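Local structure of hypothetical protein PA2201 (Pseudomonas aeruginosa, 2FEF) at residues B[15-18]-B[19-22]; B[70-73]-B[74-78]; B[104-107]-B[108-111]; B[230-233]-B[234-237]. The protein is of unknown function but, as a PoNi-family protein, probably acts as an immunity protein that protects the producing cell against a PoNe-type DNase toxin. One frame throughout, in Å; residues are numbered along the deposited sequence.

Contact 1 of 4, residues B[15-18]-B[19-22]; sequences ALPL and WRNL
Trp19 N donates to Ala15 O at 3.0 Å and Arg20 N to Leu16 O at 2.9 Å, the i to i+4 pattern of an alpha-helix in the last turns of helix 12-20. Proline at position 17 brings no N-H to this ladder, and the helix kinks there. Further on, Asn21 N is shared weakly between Pro17 O and Leu18 O, while Leu22 N reaches Trp19 O in a tighter turn.

The side chain that carries the contact is Trp19. With CG beside its own backbone N (chi1 -65°), the indole folds back along the helix, so that the Ala15 methyl sits over its six-membered ring as a CH-pi contact. CB of Ala15 is 3.9 Å from that ring's centroid, 25° off the normal and displaced toward the rim. Leu16 meets the same indole obliquely through CD2, which lies 3.9 Å from Trp19 CE3. Beyond the segments, Trp19 also packs on Ile46 of helix 35-54 and Ile103 of helix 97-127, which places the indole where this helix meets the other two.

Arg20 illustrates how a charged chain can lie along a helix and still find a partner. Extended as far as CD, it bends at chi3 (-75°); NH2 forms a salt bridge with Asp50, and NH1 comes back to 3.8 Å from Pro17 CA.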
# COMPACT_ATOMS: atom_id res chain seq x y z
N ALA B 15 -15.29 -11.22 4.56
CA ALA B 15 -15.94 -9.95 4.91
C ALA B 15 -15.66 -8.88 3.86
O ALA B 15 -16.53 -8.05 3.54
CB ALA B 15 -15.50 -9.47 6.31
N LEU B 16 -14.44 -8.91 3.27
CA LEU B 16 -14.01 -7.80 2.41
C LEU B 16 -14.91 -7.43 1.24
O LEU B 16 -15.17 -6.26 1.07
CB LEU B 16 -12.56 -7.98 1.90
CG LEU B 16 -11.51 -7.53 2.93
CD1 LEU B 16 -10.17 -8.16 2.59
CD2 LEU B 16 -11.42 -6.03 2.96
N PRO B 17 -15.37 -8.40 0.42
CA PRO B 17 -16.27 -8.01 -0.66
C PRO B 17 -17.56 -7.36 -0.19
O PRO B 17 -18.12 -6.52 -0.91
CB PRO B 17 -16.59 -9.34 -1.35
CG PRO B 17 -15.37 -10.17 -1.06
CD PRO B 17 -15.05 -9.84 0.35
N LEU B 18 -18.04 -7.75 0.99
CA LEU B 18 -19.24 -7.14 1.57
C LEU B 18 -18.94 -5.70 1.97
O LEU B 18 -19.70 -4.79 1.67
CB LEU B 18 -19.70 -7.97 2.78
CG LEU B 18 -20.23 -9.37 2.45
CD1 LEU B 18 -19.08 -10.27 2.03
CD2 LEU B 18 -20.93 -10.00 3.65
N TRP B 19 -17.82 -5.49 2.65
CA TRP B 19 -17.41 -4.14 3.06
C TRP B 19 -17.18 -3.19 1.89
O TRP B 19 -17.59 -2.02 1.91
CB TRP B 19 -16.13 -4.19 3.88
CG TRP B 19 -16.27 -4.91 5.18
CD1 TRP B 19 -17.43 -5.29 5.80
CD2 TRP B 19 -15.20 -5.31 6.03
NE1 TRP B 19 -17.13 -5.92 6.99
CE2 TRP B 19 -15.77 -5.95 7.15
CE3 TRP B 19 -13.81 -5.21 5.94
CZ2 TRP B 19 -15.01 -6.45 8.19
CZ3 TRP B 19 -13.02 -5.74 6.98
CH2 TRP B 19 -13.64 -6.35 8.09
N ARG B 20 -16.48 -3.70 0.88
CA ARG B 20 -16.15 -2.92 -0.31
C ARG B 20 -17.44 -2.34 -0.87
O ARG B 20 -17.46 -1.16 -1.28
CB ARG B 20 -15.41 -3.83 -1.30
CG ARG B 20 -15.00 -3.20 -2.57
CD ARG B 20 -14.22 -4.17 -3.43
NE ARG B 20 -12.87 -4.32 -2.90
CZ ARG B 20 -12.39 -5.44 -2.36
NH1 ARG B 20 -13.14 -6.55 -2.31
NH2 ARG B 20 -11.14 -5.45 -1.92
N ASN B 21 -18.52 -3.12 -0.82
CA ASN B 21 -19.86 -2.70 -1.29
C ASN B 21 -20.62 -1.67 -0.42
O ASN B 21 -21.67 -1.16 -0.84
CB ASN B 21 -20.79 -3.92 -1.47
CG ASN B 21 -20.80 -4.48 -2.91
OD1 ASN B 21 -20.37 -3.83 -3.87
ND2 ASN B 21 -21.31 -5.70 -3.04
N LEU B 22 -20.13 -1.40 0.78
CA LEU B 22 -20.83 -0.49 1.73
C LEU B 22 -20.68 0.97 1.34
O LEU B 22 -21.47 1.81 1.78
CB LEU B 22 -20.34 -0.71 3.17
CG LEU B 22 -20.60 -2.07 3.85
CD1 LEU B 22 -19.97 -2.14 5.25
CD2 LEU B 22 -22.07 -2.41 3.93

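Contact 2 of 4, residues B[70-73]-B[74-78]; sequences LENA and WAWGQ
An unbroken run of alpha-helix in the first half of helix 66-93 pairs Leu70 and Glu71 with Trp74, and Asn72 with Trp76. The amides of Trp74, Ala75, Trp76 and Gly77 bond to the carbonyl oxygens four residues earlier, from Leu70 O to Ala73 O, and these bonds set the spacing that the side chains exploit.

Trp74 is gripped at a face and at an edge. Over the face lies Leu70, whose CG stands anti to its own N (chi1 -175°) and is thereby carried forward along the helix to 3.4 Å from Trp74 CZ2. Measured to the centroid of the six-membered ring, the same CG makes a CH-pi contact of 3.9 Å, 29° off the normal. At the edge, Glu71 OE1 lies in the ring plane, 3.1 Å from Trp74 CE3, where it would meet the slightly positive rim hydrogens. The carboxylate stands almost perpendicular to the indole, and its other oxygen, OE2, is bonded to His67.

Asn72 and Trp76 run side by side in the same direction, with Asn72 OD1 3.7 Å from Trp76 CD1. Their polar ends do not bond each other; Asn72 ND2 and Trp76 NE1 both donate to the carbonyl of Gly57.

The helix presents two tryptophans to different neighbours: Trp76 packs on Leu117 of helix 97-127 and meets the ring of Phe52 from helix 35-54 edge-to-face, whereas Trp74 stacks on His56 of a second subunit.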
# COMPACT_ATOMS: atom_id res chain seq x y z
N LEU B 70 7.47 -12.87 15.28
CA LEU B 70 7.16 -11.62 15.93
C LEU B 70 6.91 -10.55 14.86
O LEU B 70 5.99 -9.75 14.98
CB LEU B 70 8.29 -11.27 16.89
CG LEU B 70 8.21 -10.06 17.80
CD1 LEU B 70 7.03 -10.20 18.78
CD2 LEU B 70 9.55 -9.87 18.55
N GLU B 71 7.71 -10.55 13.80
CA GLU B 71 7.49 -9.58 12.71
C GLU B 71 6.17 -9.78 12.04
O GLU B 71 5.44 -8.81 11.75
CB GLU B 71 8.65 -9.62 11.69
CG GLU B 71 9.94 -9.20 12.32
CD GLU B 71 10.17 -7.68 12.33
OE1 GLU B 71 9.25 -6.89 12.04
OE2 GLU B 71 11.32 -7.29 12.64
N ASN B 72 5.78 -11.04 11.84
CA ASN B 72 4.42 -11.28 11.34
C ASN B 72 3.31 -10.79 12.28
O ASN B 72 2.28 -10.29 11.83
CB ASN B 72 4.21 -12.76 11.09
CG ASN B 72 2.96 -13.02 10.28
OD1 ASN B 72 2.56 -12.20 9.48
ND2 ASN B 72 2.33 -14.17 10.50
N ALA B 73 3.49 -10.98 13.59
CA ALA B 73 2.50 -10.48 14.56
C ALA B 73 2.31 -8.96 14.40
O ALA B 73 1.20 -8.46 14.42
CB ALA B 73 2.90 -10.87 16.02
N TRP B 74 3.41 -8.23 14.24
CA TRP B 74 3.31 -6.78 14.06
C TRP B 74 2.49 -6.40 12.82
O TRP B 74 1.76 -5.42 12.85
CB TRP B 74 4.69 -6.11 14.08
CG TRP B 74 5.42 -6.26 15.43
CD1 TRP B 74 4.84 -6.25 16.69
CD2 TRP B 74 6.83 -6.39 15.64
NE1 TRP B 74 5.83 -6.39 17.65
CE2 TRP B 74 7.04 -6.50 17.04
CE3 TRP B 74 7.92 -6.45 14.79
CZ2 TRP B 74 8.32 -6.63 17.59
CZ3 TRP B 74 9.22 -6.60 15.34
CH2 TRP B 74 9.40 -6.70 16.74
N ALA B 75 2.60 -7.20 11.76
CA ALA B 75 1.82 -6.96 10.52
C ALA B 75 0.31 -7.15 10.81
O ALA B 75 -0.55 -6.35 10.40
CB ALA B 75 2.29 -7.90 9.40
N TRP B 76 -0.01 -8.17 11.59
CA TRP B 76 -1.38 -8.37 12.01
C TRP B 76 -1.88 -7.24 12.88
O TRP B 76 -3.03 -6.86 12.77
CB TRP B 76 -1.53 -9.70 12.80
CG TRP B 76 -1.61 -10.95 11.94
CD1 TRP B 76 -0.60 -11.53 11.20
CD2 TRP B 76 -2.76 -11.78 11.77
NE1 TRP B 76 -1.07 -12.67 10.58
CE2 TRP B 76 -2.39 -12.84 10.91
CE3 TRP B 76 -4.08 -11.72 12.25
CZ2 TRP B 76 -3.29 -13.87 10.54
CZ3 TRP B 76 -4.98 -12.74 11.89
CH2 TRP B 76 -4.58 -13.79 11.01
N GLY B 77 -1.04 -6.76 13.78
CA GLY B 77 -1.42 -5.61 14.61
C GLY B 77 -1.72 -4.37 13.78
O GLY B 77 -2.66 -3.65 14.06
N GLN B 78 -0.94 -4.15 12.73
CA GLN B 78 -1.23 -3.03 11.81
C GLN B 78 -2.55 -3.25 11.10
O GLN B 78 -3.32 -2.30 10.93
CB GLN B 78 -0.10 -2.77 10.83
CG GLN B 78 -0.35 -1.39 10.05
CD GLN B 78 0.92 -0.79 9.49
OE1 GLN B 78 2.00 -1.44 9.41
NE2 GLN B 78 0.81 0.48 9.10

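Contact 3 of 4, residues B[104-107]-B[108-111]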
# COMPACT_ATOMS: atom_id res chain seq x y z
N TYR B 104 -17.34 -4.41 13.04
CA TYR B 104 -16.86 -4.54 14.41
C TYR B 104 -16.48 -5.99 14.77
O TYR B 104 -15.46 -6.23 15.44
CB TYR B 104 -17.91 -4.01 15.41
CG TYR B 104 -17.42 -4.21 16.84
CD1 TYR B 104 -16.48 -3.32 17.41
CD2 TYR B 104 -17.81 -5.32 17.57
CE1 TYR B 104 -15.97 -3.55 18.71
CE2 TYR B 104 -17.31 -5.56 18.87
CZ TYR B 104 -16.42 -4.67 19.43
OH TYR B 104 -15.98 -4.95 20.69
N LEU B 105 -17.26 -6.96 14.31
CA LEU B 105 -16.94 -8.36 14.65
C LEU B 105 -15.56 -8.73 14.15
O LEU B 105 -14.83 -9.45 14.84
CB LEU B 105 -17.98 -9.33 14.10
CG LEU B 105 -19.38 -9.26 14.73
CD1 LEU B 105 -20.19 -10.42 14.18
CD2 LEU B 105 -19.35 -9.28 16.27
N GLU B 106 -15.20 -8.22 12.96
CA GLU B 106 -13.87 -8.54 12.38
C GLU B 106 -12.77 -7.69 12.94
O GLU B 106 -11.61 -8.14 13.06
CB GLU B 106 -13.89 -8.42 10.86
CG GLU B 106 -14.82 -9.45 10.20
CD GLU B 106 -14.41 -10.85 10.57
OE1 GLU B 106 -13.19 -11.11 10.67
OE2 GLU B 106 -15.30 -11.70 10.76
N THR B 107 -13.10 -6.45 13.28
CA THR B 107 -12.14 -5.57 13.95
C THR B 107 -11.72 -6.22 15.29
O THR B 107 -10.52 -6.39 15.57
CB THR B 107 -12.73 -4.21 14.23
OG1 THR B 107 -13.30 -3.67 13.02
CG2 THR B 107 -11.68 -3.26 14.83
N ALA B 108 -12.72 -6.59 16.09
CA ALA B 108 -12.46 -7.30 17.34
C ALA B 108 -11.69 -8.62 17.12
O ALA B 108 -10.74 -8.91 17.86
CB ALA B 108 -13.78 -7.56 18.08
N ALA B 109 -12.07 -9.39 16.10
CA ALA B 109 -11.39 -10.67 15.81
C ALA B 109 -9.94 -10.42 15.43
O ALA B 109 -9.07 -11.14 15.85
CB ALA B 109 -12.08 -11.41 14.69
N LEU B 110 -9.69 -9.41 14.60
CA LEU B 110 -8.31 -9.17 14.19
C LEU B 110 -7.44 -8.74 15.36
O LEU B 110 -6.29 -9.17 15.44
CB LEU B 110 -8.23 -8.17 13.02
CG LEU B 110 -8.68 -8.72 11.66
CD1 LEU B 110 -8.92 -7.50 10.75
CD2 LEU B 110 -7.67 -9.77 11.08
N TRP B 111 -7.97 -7.88 16.25
CA TRP B 111 -7.22 -7.52 17.46
C TRP B 111 -6.88 -8.73 18.36
O TRP B 111 -5.75 -8.87 18.84
CB TRP B 111 -7.97 -6.44 18.26
CG TRP B 111 -7.73 -5.04 17.73
CD1 TRP B 111 -8.58 -4.31 16.92
CD2 TRP B 111 -6.58 -4.23 17.95
NE1 TRP B 111 -8.02 -3.08 16.66
CE2 TRP B 111 -6.78 -3.01 17.24
CE3 TRP B 111 -5.36 -4.42 18.63
CZ2 TRP B 111 -5.83 -1.97 17.26
CZ3 TRP B 111 -4.43 -3.38 18.65
CH2 TRP B 111 -4.67 -2.18 17.95
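Tyr104 and Ala108, then Thr107 and Trp111, are the i to i+4 pairs whose side chains touch in the middle of helix 97-127, a long alpha-helix that is buried at this point. Backbone hydrogen bonds come first: the amides of Ala108, Ala109, Leu110 and Trp111 each reach the carbonyl four residues back, the shortest being Ala108 N to Tyr104 O and Leu110 N to Glu106 O, both 2.8 Å.

Apolar contact is sparse and mostly made by methyls. Ala108 CB rests above the face of the Tyr104 ring, near its rim, 4.1 Å from CE2. That ring is held at its far end by OH, bonded to Leu152 O of helix 146-158.

Polar side chains look elsewhere. Glu106 OE1 accepts the backbone N of Arg11, and Thr107 OG1 turns back to Ile103 O, a bond that satisfies a buried hydroxyl within the helix itself. With OG1 so placed (chi1 -52°), the methyl takes the forward position, toward Trp111. Trp111 NE1 donates to Ser84 OG of helix 66-93. At the indole edge, Trp111 CD1 has two neighbours from one residue: Thr107 O at 3.1 Å and Thr107 CG2, in the ring plane, at 3.9 Å.

Contact 4 of 4, residues B[230-233]-B[234-237]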
# COMPACT_ATOMS: atom_id res chain seq x y z
N TYR B 230 -15.62 17.98 23.67
CA TYR B 230 -15.85 17.64 22.28
C TYR B 230 -16.16 18.90 21.51
O TYR B 230 -15.35 19.32 20.71
CB TYR B 230 -16.97 16.59 22.13
CG TYR B 230 -16.46 15.23 22.47
CD1 TYR B 230 -16.41 14.79 23.80
CD2 TYR B 230 -15.93 14.40 21.47
CE1 TYR B 230 -15.86 13.53 24.12
CE2 TYR B 230 -15.41 13.14 21.78
CZ TYR B 230 -15.36 12.72 23.09
OH TYR B 230 -14.85 11.49 23.36
N ARG B 231 -17.30 19.54 21.80
CA ARG B 231 -17.72 20.66 20.98
C ARG B 231 -16.71 21.81 21.01
O ARG B 231 -16.32 22.29 19.95
CB ARG B 231 -19.14 21.14 21.31
CG ARG B 231 -19.64 22.21 20.31
CD ARG B 231 -21.08 22.57 20.52
NE ARG B 231 -21.31 23.99 20.20
CZ ARG B 231 -22.24 24.76 20.76
NH1 ARG B 231 -23.08 24.28 21.68
NH2 ARG B 231 -22.32 26.04 20.39
N GLU B 232 -16.28 22.22 22.21
CA GLU B 232 -15.32 23.33 22.35
C GLU B 232 -13.91 22.97 21.89
O GLU B 232 -13.13 23.85 21.45
CB GLU B 232 -15.33 23.86 23.79
CG GLU B 232 -16.61 24.64 24.08
CD GLU B 232 -16.81 25.02 25.55
OE1 GLU B 232 -15.94 24.73 26.41
OE2 GLU B 232 -17.85 25.63 25.85
N PHE B 233 -13.57 21.70 21.99
CA PHE B 233 -12.27 21.23 21.52
C PHE B 233 -12.22 21.30 19.98
O PHE B 233 -11.29 21.86 19.41
CB PHE B 233 -12.02 19.79 21.97
CG PHE B 233 -10.73 19.22 21.42
CD1 PHE B 233 -9.52 19.73 21.84
CD2 PHE B 233 -10.75 18.22 20.46
CE1 PHE B 233 -8.32 19.24 21.32
CE2 PHE B 233 -9.55 17.73 19.92
CZ PHE B 233 -8.33 18.23 20.37
N PHE B 234 -13.25 20.76 19.32
CA PHE B 234 -13.20 20.66 17.87
C PHE B 234 -13.53 22.01 17.21
O PHE B 234 -13.37 22.17 16.00
CB PHE B 234 -14.07 19.49 17.35
CG PHE B 234 -13.45 18.13 17.61
CD1 PHE B 234 -12.28 17.75 16.95
CD2 PHE B 234 -14.05 17.24 18.52
CE1 PHE B 234 -11.69 16.47 17.20
CE2 PHE B 234 -13.50 16.00 18.79
CZ PHE B 234 -12.30 15.58 18.12
N GLN B 235 -14.00 22.96 18.00
CA GLN B 235 -14.18 24.33 17.54
C GLN B 235 -12.85 25.11 17.44
O GLN B 235 -12.77 26.13 16.75
CB GLN B 235 -15.16 25.06 18.44
CG GLN B 235 -16.60 24.91 17.94
CD GLN B 235 -17.64 25.47 18.88
OE1 GLN B 235 -17.40 25.70 20.08
NE2 GLN B 235 -18.83 25.69 18.33
N LEU B 236 -11.82 24.64 18.14
CA LEU B 236 -10.50 25.29 18.07
C LEU B 236 -9.93 24.99 16.68
O LEU B 236 -10.26 23.97 16.10
CB LEU B 236 -9.54 24.69 19.11
CG LEU B 236 -9.89 24.77 20.61
CD1 LEU B 236 -8.86 23.98 21.49
CD2 LEU B 236 -10.11 26.22 21.10
N SER B 237 -9.06 25.86 16.17
CA SER B 237 -8.25 25.49 14.97
C SER B 237 -7.51 24.17 15.17
O SER B 237 -7.17 23.79 16.29
CB SER B 237 -7.26 26.63 14.64
OG SER B 237 -6.10 26.52 15.44
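Phe234 meets Tyr230 and Phe233 where the chain leaves helix 223-234, and its side chain can be followed atom by atom. Its amide is still helical, bonded to Tyr230 O at 2.9 Å. CB, placed 3.6 Å from that same oxygen, starts the chain; CG lies beside the backbone N (chi1 -73°), which lays the ring back along the preceding turn. CD2 then comes to 3.3 Å from Tyr230 O, and CE2 to 4.0 Å from Tyr230 CD2, an atom in the plane of the phenylalanine ring at its edge. On the other branch, CE1 faces Phe233 CE2 at 3.7 Å. CD1 and the tip CZ both lie 3.9 Å from Phe233 CD2, which stands over the centre of the ring. This is a T-shaped pair: the edge of Phe233 points at the face of Phe234, with the planes 74° apart.

On the outer side, Arg231 and Gln235 cross, and Gln235 NE2 lies at the edge of the guanidinium in its plane, a contact of two N-H donors rather than a bond. The backbone changes character. Gln235 N binds Arg231 O only weakly, and Leu236 N turns to Phe233 O at 3.1 Å, approaching from above the carbonyl plane as the chain tightens. Ser237 follows as the N-cap of helix 238-243, with OG bonded to Ala240 N.

Both Phe233 and Phe234 pack on Gln241 of that next helix, so the aromatic pair lies where the two helices meet. Tyr230 OH bonds Glu259 of helix 258-267, and Arg246 makes cation-pi contacts with Tyr230 and Phe233.

Overall arrangement
Contacts 1, 2 and 3 belong to the N-terminal domain-like region and form a chain of neighbours on three helices. Contact 3, the most buried, is the middle member: Glu106 CB lies 3.5 Å from Trp19 CH2 of contact 1, and Leu110 CD2 4.1 Å from Trp76 CZ3 of contact 2. Its buried rings and methyls, with polar tips bonded beyond its segments, contrast with contact 1, where Arg20 is exposed and salt-bridged, and with contact 2, where one tryptophan faces the core and another a second subunit. Contact 4, in the PoNi C-terminal region, its centre about 30 Å from that of contact 3, is marked by an edge-to-face phenylalanine pair at a helix exit.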